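Local coordinates for protein unsaturated glucuronyl hydrolase (Streptococcus agalactiae, PDB 2ZZR) that hydrolyses unsaturated disaccharides released from chondroitin, hyaluronan and heparin, freeing the unsaturated uronic acid from its sugar partner, at residues N13-R16 with F17-R21; L177-Q180 with L181-A185; T189-E192 with K193-Q196. One frame throughout, in Å; residues are numbered along the deposited sequence.

Contact 1: residues N13-R16 with F17-R21; sequences NPKR and FLNSR. With SO4 (sulfate ion), chain D.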
loop_
_atom_site.group_PDB
_atom_site.type_symbol
_atom_site.label_atom_id
_atom_site.label_comp_id
_atom_site.label_asym_id
_atom_site.label_seq_id
_atom_site.Cartn_x
_atom_site.Cartn_y
_atom_site.Cartn_z
ATOM N N ASN A 13 -6.361 7.825 24.813
ATOM C CA ASN A 13 -6.285 6.622 25.646
ATOM C C ASN A 13 -5.164 5.642 25.213
ATOM O O ASN A 13 -5.444 4.494 24.878
ATOM C CB ASN A 13 -7.670 5.942 25.670
ATOM C CG ASN A 13 -7.727 4.719 26.570
ATOM O OD1 ASN A 13 -7.038 4.631 27.590
ATOM N ND2 ASN A 13 -8.566 3.760 26.191
ATOM N N PRO A 14 -3.887 6.093 25.228
ATOM C CA PRO A 14 -2.766 5.301 24.681
ATOM C C PRO A 14 -2.479 3.955 25.358
ATOM O O PRO A 14 -1.789 3.113 24.775
ATOM C CB PRO A 14 -1.561 6.234 24.857
ATOM C CG PRO A 14 -1.949 7.140 25.970
ATOM C CD PRO A 14 -3.413 7.378 25.773
ATOM N N LYS A 15 -2.993 3.748 26.572
ATOM C CA LYS A 15 -2.836 2.460 27.255
ATOM C C LYS A 15 -3.464 1.304 26.469
ATOM O O LYS A 15 -3.045 0.157 26.610
ATOM C CB LYS A 15 -3.409 2.512 28.677
ATOM C CG LYS A 15 -2.652 3.437 29.624
ATOM C CD LYS A 15 -3.341 3.505 30.992
ATOM C CE LYS A 15 -2.796 4.647 31.845
ATOM N NZ LYS A 15 -1.428 4.360 32.368
ATOM N N ARG A 16 -4.452 1.623 25.633
ATOM C CA ARG A 16 -5.090 0.643 24.746
ATOM C C ARG A 16 -4.064 -0.053 23.846
ATOM O O ARG A 16 -4.272 -1.186 23.416
ATOM C CB ARG A 16 -6.209 1.297 23.913
ATOM C CG ARG A 16 -5.757 2.242 22.799
ATOM C CD ARG A 16 -6.901 3.121 22.278
ATOM N NE ARG A 16 -7.916 2.329 21.584
ATOM C CZ ARG A 16 -8.290 2.500 20.316
ATOM N NH1 ARG A 16 -7.767 3.470 19.575
ATOM N NH2 ARG A 16 -9.213 1.699 19.793
ATOM N N PHE A 17 -2.952 0.638 23.586
ATOM C CA PHE A 17 -1.835 0.081 22.822
ATOM C C PHE A 17 -0.679 -0.339 23.737
ATOM O O PHE A 17 -0.160 -1.449 23.628
ATOM C CB PHE A 17 -1.340 1.094 21.776
ATOM C CG PHE A 17 -2.416 1.587 20.836
ATOM C CD1 PHE A 17 -3.039 0.715 19.943
ATOM C CD2 PHE A 17 -2.784 2.928 20.823
ATOM C CE1 PHE A 17 -4.019 1.168 19.069
ATOM C CE2 PHE A 17 -3.767 3.395 19.947
ATOM C CZ PHE A 17 -4.389 2.512 19.070
ATOM N N LEU A 18 -0.293 0.555 24.646
ATOM C CA LEU A 18 0.877 0.348 25.505
ATOM C C LEU A 18 0.787 -0.866 26.441
ATOM O O LEU A 18 1.808 -1.461 26.780
ATOM C CB LEU A 18 1.186 1.623 26.299
ATOM C CG LEU A 18 1.737 2.829 25.529
ATOM C CD1 LEU A 18 1.690 4.072 26.391
ATOM C CD2 LEU A 18 3.158 2.585 25.024
ATOM N N ASN A 19 -0.432 -1.235 26.836
ATOM C CA ASN A 19 -0.656 -2.391 27.712
ATOM C C ASN A 19 -0.579 -3.751 27.015
ATOM O O ASN A 19 -0.735 -4.792 27.662
ATOM C CB ASN A 19 -2.012 -2.277 28.426
ATOM C CG ASN A 19 -2.022 -1.222 29.519
ATOM O OD1 ASN A 19 -1.010 -0.579 29.803
ATOM N ND2 ASN A 19 -3.181 -1.043 30.146
ATOM N N SER A 20 -0.345 -3.748 25.704
ATOM C CA SER A 20 -0.324 -4.982 24.919
ATOM C C SER A 20 0.983 -5.760 25.001
ATOM O O SER A 20 2.036 -5.205 25.328
ATOM C CB SER A 20 -0.623 -4.679 23.455
ATOM O OG SER A 20 -1.934 -4.163 23.306
ATOM N N ARG A 21 0.899 -7.048 24.681
ATOM C CA ARG A 21 2.068 -7.916 24.583
ATOM C C ARG A 21 2.695 -7.750 23.209
ATOM O O ARG A 21 2.004 -7.844 22.192
ATOM C CB ARG A 21 1.676 -9.387 24.761
ATOM C CG ARG A 21 1.148 -9.770 26.135
ATOM C CD ARG A 21 0.265 -11.010 26.032
ATOM N NE ARG A 21 -0.970 -10.696 25.311
ATOM C CZ ARG A 21 -1.576 -11.504 24.443
ATOM N NH1 ARG A 21 -2.689 -11.100 23.850
ATOM N NH2 ARG A 21 -1.074 -12.702 24.160
HETATM S S SO4 D . -10.163 0.044 23.311
HETATM O O1 SO4 D . -9.748 1.207 24.094
HETATM O O2 SO4 D . -9.478 0.031 22.023
HETATM O O3 SO4 D . -9.831 -1.180 24.037
HETATM O O4 SO4 D . -11.602 0.112 23.072
#
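R16 and F17 send their side chains out alongside each other, in the same direction, and the aliphatic part of the arginine covers one face of the ring. R16 CG makes the CH-pi contact: it stands 3.7 Å from the centroid of the F17 ring and 15° off the ring normal, displaced toward the rim. With chi1 at 72°, CG of R16 is lodged between its own backbone N and carbonyl carbon, which turns the chain over the phenyl ring, and a bend at chi3 then carries the guanidinium past the far end of the ring, where NH1 is 3.5 Å from F17 CZ. The two planes are 54° apart, so the group inclines against the ring and does not stack on it. Its edge is turned instead to a sulfate ion, probably taken from the crystallisation liquor. O2 of the sulfate lies in the guanidinium plane and accepts from both R16 NE and R16 NH2, each at 2.8 Å, while K286 binds the same anion. L279 and L282 offer backbone oxygens to NH1 and NH2, so several bonds fix the rotation of the guanidinium.

On the backbone, P14 O is gripped by two amides: L18 N arrives nearly straight at 3.0 Å, in the carbonyl plane, whereas F17 N comes from above that plane. P14 CB also meets L18 CD1 at 4.2 Å. At the next step K15 O receives N19 N at 3.0 Å, tilted from its carbonyl plane. F17 rests on A334, and P14 and L18 on T330, both of helix 328-346. The i to i+4 bonds from P14 and K15 are those of a single short alpha-helical turn, here laid against the helical barrel.

Contact 2: residues L177-Q180 with L181-A185; sequences LNIQ and LLFFA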
loop_
_atom_site.group_PDB
_atom_site.type_symbol
_atom_site.label_atom_id
_atom_site.label_comp_id
_atom_site.label_asym_id
_atom_site.label_seq_id
_atom_site.Cartn_x
_atom_site.Cartn_y
_atom_site.Cartn_z
ATOM N N LEU A 177 2.142 5.608 -3.184
ATOM C CA LEU A 177 2.870 4.327 -3.218
ATOM C C LEU A 177 3.553 4.088 -4.558
ATOM O O LEU A 177 4.516 3.313 -4.648
ATOM C CB LEU A 177 1.932 3.154 -2.917
ATOM C CG LEU A 177 1.670 2.706 -1.474
ATOM C CD1 LEU A 177 2.847 1.913 -0.923
ATOM C CD2 LEU A 177 1.287 3.877 -0.556
ATOM N N ASN A 178 3.045 4.745 -5.600
ATOM C CA ASN A 178 3.528 4.528 -6.962
ATOM C C ASN A 178 4.718 5.401 -7.364
ATOM O O ASN A 178 5.442 5.078 -8.305
ATOM C CB ASN A 178 2.362 4.655 -7.945
ATOM C CG ASN A 178 1.405 3.484 -7.838
ATOM O OD1 ASN A 178 1.614 2.448 -8.460
ATOM N ND2 ASN A 178 0.362 3.634 -7.026
ATOM N N ILE A 179 4.947 6.486 -6.628
ATOM C CA ILE A 179 6.113 7.338 -6.901
ATOM C C ILE A 179 7.420 6.717 -6.374
ATOM O O ILE A 179 8.510 7.184 -6.694
ATOM C CB ILE A 179 5.944 8.796 -6.371
ATOM C CG1 ILE A 179 5.857 8.840 -4.841
ATOM C CG2 ILE A 179 4.726 9.463 -7.026
ATOM C CD1 ILE A 179 5.878 10.264 -4.235
ATOM N N GLN A 180 7.313 5.659 -5.580
ATOM C CA GLN A 180 8.516 4.980 -5.087
ATOM C C GLN A 180 9.303 4.414 -6.268
ATOM O O GLN A 180 10.543 4.446 -6.284
ATOM C CB GLN A 180 8.166 3.901 -4.055
ATOM C CG GLN A 180 7.298 4.407 -2.876
ATOM C CD GLN A 180 7.744 5.755 -2.298
ATOM O OE1 GLN A 180 6.932 6.669 -2.121
ATOM N NE2 GLN A 180 9.024 5.874 -1.989
ATOM N N LEU A 181 8.563 3.947 -7.271
ATOM C CA LEU A 181 9.125 3.493 -8.543
ATOM C C LEU A 181 10.003 4.569 -9.174
ATOM O O LEU A 181 11.069 4.273 -9.726
ATOM C CB LEU A 181 7.980 3.106 -9.497
ATOM C CG LEU A 181 8.279 2.789 -10.966
ATOM C CD1 LEU A 181 9.229 1.596 -11.068
ATOM C CD2 LEU A 181 6.979 2.516 -11.701
ATOM N N LEU A 182 9.559 5.822 -9.077
ATOM C CA LEU A 182 10.305 6.945 -9.643
ATOM C C LEU A 182 11.574 7.267 -8.856
ATOM O O LEU A 182 12.604 7.585 -9.454
ATOM C CB LEU A 182 9.418 8.181 -9.783
ATOM C CG LEU A 182 8.169 7.966 -10.638
ATOM C CD1 LEU A 182 7.381 9.259 -10.725
ATOM C CD2 LEU A 182 8.526 7.451 -12.039
ATOM N N PHE A 183 11.510 7.174 -7.526
ATOM C CA PHE A 183 12.711 7.340 -6.701
ATOM C C PHE A 183 13.743 6.255 -7.022
ATOM O O PHE A 183 14.943 6.533 -7.036
ATOM C CB PHE A 183 12.386 7.331 -5.206
ATOM C CG PHE A 183 11.736 8.608 -4.702
ATOM C CD1 PHE A 183 10.516 8.559 -4.035
ATOM C CD2 PHE A 183 12.357 9.849 -4.873
ATOM C CE1 PHE A 183 9.913 9.725 -3.548
ATOM C CE2 PHE A 183 11.763 11.022 -4.394
ATOM C CZ PHE A 183 10.537 10.958 -3.729
ATOM N N PHE A 184 13.273 5.033 -7.278
ATOM C CA PHE A 184 14.160 3.933 -7.679
ATOM C C PHE A 184 14.824 4.237 -9.025
ATOM O O PHE A 184 16.045 4.096 -9.172
ATOM C CB PHE A 184 13.403 2.599 -7.745
ATOM C CG PHE A 184 14.236 1.458 -8.276
ATOM C CD1 PHE A 184 15.082 0.750 -7.428
ATOM C CD2 PHE A 184 14.187 1.109 -9.623
ATOM C CE1 PHE A 184 15.869 -0.301 -7.914
ATOM C CE2 PHE A 184 14.969 0.060 -10.119
ATOM C CZ PHE A 184 15.801 -0.650 -9.261
ATOM N N ALA A 185 14.022 4.658 -10.002
ATOM C CA ALA A 185 14.551 5.003 -11.325
ATOM C C ALA A 185 15.593 6.113 -11.236
ATOM O O ALA A 185 16.609 6.068 -11.935
ATOM C CB ALA A 185 13.427 5.386 -12.277
HETATM O O HOH W 1 6.304 2.227 -6.503
#
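I179 and F183, one helical turn apart, lie side by side and point the same way, I179 CD1 reaching F183 CE1 at 4.1 Å. The close-knit part of the contact is the backbone beneath them. F183 N bonds to I179 O at 3.1 Å, in the carbonyl plane, and F184 N to Q180 O at 3.0 Å; L182 N adds a weak bond to I179 O. Chi1 of 65° sets I179 CG1 between its backbone N and carbonyl carbon, and CD1 continues outward to the ring. H201 and A198 of helix 192-209 and S258 and K261 of helix 245-262 pack round this pair.

The looser part is toward L177. L181 N makes a long, weak bond to N178 O (3.5 Å, 135°), and a water spans the break, donating to L177 O at 2.8 Å and weakly accepting from L181 N. No bulk solvent is implied, since every residue in contact is buried. N178 turns to the catalytic side: its side chain bonds to F117 N and D174 O, close to the probable nucleophile D114. This is a water-bridged junction between helices 175-178 and 180-189, beside the probable active site of the family 88 alpha-helical barrel.

Contact 3: residues T189-E192 with K193-Q196; sequences TGDE and KYRQ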
loop_
_atom_site.group_PDB
_atom_site.type_symbol
_atom_site.label_atom_id
_atom_site.label_comp_id
_atom_site.label_asym_id
_atom_site.label_seq_id
_atom_site.Cartn_x
_atom_site.Cartn_y
_atom_site.Cartn_z
ATOM N N THR A 189 19.511 5.501 -12.488
ATOM C CA THR A 189 19.893 6.187 -13.725
ATOM C C THR A 189 20.632 7.502 -13.495
ATOM O O THR A 189 21.382 7.956 -14.364
ATOM C CB THR A 189 18.662 6.483 -14.615
ATOM O OG1 THR A 189 17.797 7.402 -13.937
ATOM C CG2 THR A 189 17.904 5.205 -14.957
ATOM N N GLY A 190 20.405 8.121 -12.338
ATOM C CA GLY A 190 20.928 9.453 -12.054
ATOM C C GLY A 190 20.140 10.565 -12.729
ATOM O O GLY A 190 20.520 11.735 -12.649
ATOM N N ASP A 191 19.046 10.202 -13.397
ATOM C CA ASP A 191 18.216 11.177 -14.099
ATOM C C ASP A 191 17.307 11.891 -13.106
ATOM O O ASP A 191 16.369 11.299 -12.563
ATOM C CB ASP A 191 17.404 10.511 -15.215
ATOM C CG ASP A 191 16.697 11.520 -16.123
ATOM O OD1 ASP A 191 16.498 12.692 -15.725
ATOM O OD2 ASP A 191 16.326 11.130 -17.248
ATOM N N GLU A 192 17.604 13.169 -12.887
ATOM C CA GLU A 192 16.896 14.010 -11.920
ATOM C C GLU A 192 15.400 14.158 -12.198
ATOM O O GLU A 192 14.630 14.421 -11.279
ATOM C CB GLU A 192 17.544 15.397 -11.862
ATOM C CG GLU A 192 18.936 15.415 -11.248
ATOM C CD GLU A 192 18.938 15.847 -9.796
ATOM O OE1 GLU A 192 18.039 15.426 -9.034
ATOM O OE2 GLU A 192 19.849 16.617 -9.415
ATOM N N LYS A 193 14.992 13.996 -13.457
ATOM C CA LYS A 193 13.580 14.180 -13.831
ATOM C C LYS A 193 12.664 13.236 -13.057
ATOM O O LYS A 193 11.577 13.627 -12.644
ATOM C CB LYS A 193 13.376 14.016 -15.340
ATOM C CG LYS A 193 13.984 15.145 -16.169
ATOM C CD LYS A 193 13.915 14.829 -17.653
ATOM C CE LYS A 193 14.665 15.874 -18.476
ATOM N NZ LYS A 193 14.815 15.433 -19.895
ATOM N N TYR A 194 13.124 12.003 -12.851
ATOM C CA TYR A 194 12.378 11.018 -12.067
ATOM C C TYR A 194 12.110 11.537 -10.657
ATOM O O TYR A 194 10.987 11.442 -10.149
ATOM C CB TYR A 194 13.148 9.703 -11.962
ATOM C CG TYR A 194 13.304 8.911 -13.241
ATOM C CD1 TYR A 194 14.571 8.593 -13.722
ATOM C CD2 TYR A 194 12.191 8.446 -13.948
ATOM C CE1 TYR A 194 14.735 7.847 -14.891
ATOM C CE2 TYR A 194 12.344 7.696 -15.123
ATOM C CZ TYR A 194 13.624 7.401 -15.580
ATOM O OH TYR A 194 13.804 6.657 -16.727
ATOM N N ARG A 195 13.159 12.066 -10.025
ATOM C CA ARG A 195 13.072 12.562 -8.657
ATOM C C ARG A 195 12.193 13.811 -8.580
ATOM O O ARG A 195 11.375 13.939 -7.673
ATOM C CB ARG A 195 14.467 12.848 -8.084
ATOM C CG ARG A 195 14.431 13.246 -6.610
ATOM C CD ARG A 195 15.807 13.447 -5.983
ATOM N NE ARG A 195 15.670 13.455 -4.524
ATOM C CZ ARG A 195 15.309 14.516 -3.803
ATOM N NH1 ARG A 195 15.069 15.683 -4.396
ATOM N NH2 ARG A 195 15.193 14.412 -2.483
ATOM N N GLN A 196 12.365 14.720 -9.540
ATOM C CA GLN A 196 11.573 15.950 -9.596
ATOM C C GLN A 196 10.075 15.669 -9.655
ATOM O O GLN A 196 9.305 16.284 -8.926
ATOM C CB GLN A 196 12.007 16.827 -10.774
ATOM C CG GLN A 196 13.373 17.463 -10.566
ATOM C CD GLN A 196 13.981 18.058 -11.831
ATOM O OE1 GLN A 196 13.592 17.724 -12.959
ATOM N NE2 GLN A 196 14.962 18.935 -11.644
HETATM O O HOH W 2 15.135 16.441 -7.611
#
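An ST turn followed by an N-cap joins helix 180-189 to helix 192-209, a tight helix-to-helix connection in the alpha barrel. T189 closes the first helix, and G190, with positive phi, is the first residue to leave its helical backbone. T189 OG1 then accepts from D191 N at 3.1 Å, with a fairly straight N-H (162°). That same hydroxyl is bonded to A185 O, and it meets the Y194 ring at its edge, near the ring plane, with Y194 CE1 3.2 Å away; the two side chains cross at about a right angle.

D191 is the N-cap of the second helix. Its chi1 of -171° swings CG away from the backbone N and over toward the start of the helix, where OD1 accepts K193 N at 3.0 Å. The amide comes from above the carboxylate plane, 37° out of it. The K193 chain passes the carboxylate at a slant, its CB 3.4 Å from D191 OD1, before running on extended. D191 CB, in turn, leans on the tyrosine at 3.7 Å from Y194 CD1, while D191 O takes a weak bond from Y194 N. Beyond the ring, Y194 OH bonds to D144, and the ring packs on I140, A143 and M147 of helix 133-147, so the buried tyrosine ties the turn to a neighbouring helix.

On the exposed flank, a water bridges E192 OE1 and R195 NH1 by weak bonds, and K261 O holds R195 NH2. The first regular helical turn is completed by Q196 N, which donates to E192 O at 2.9 Å, almost in line with the carbonyl bond.

Overall arrangement
Contacts 2 and 3 are neighbours, their centres 10 Å apart, on the consecutive helices 180-189 and 192-209. They touch directly: A185 CB packs on Y194 CG at 3.7 Å, L182 O lies 3.3 Å from Y194 CB, and F183 CE2 is 4.1 Å from R195 CG. Contact 2 is the one beside the probable catalytic site, with the N178 side chain about 3 Å from that of D114, the probable nucleophile, and about 5 Å from that of D174, the probable proton donor; contact 3 lies at the surface, away from it. Contact 1 stands apart, its centre about 35 Å from that of contact 2, on the opposite side of the chain's centre, and its sulfate marks no annotated substrate site.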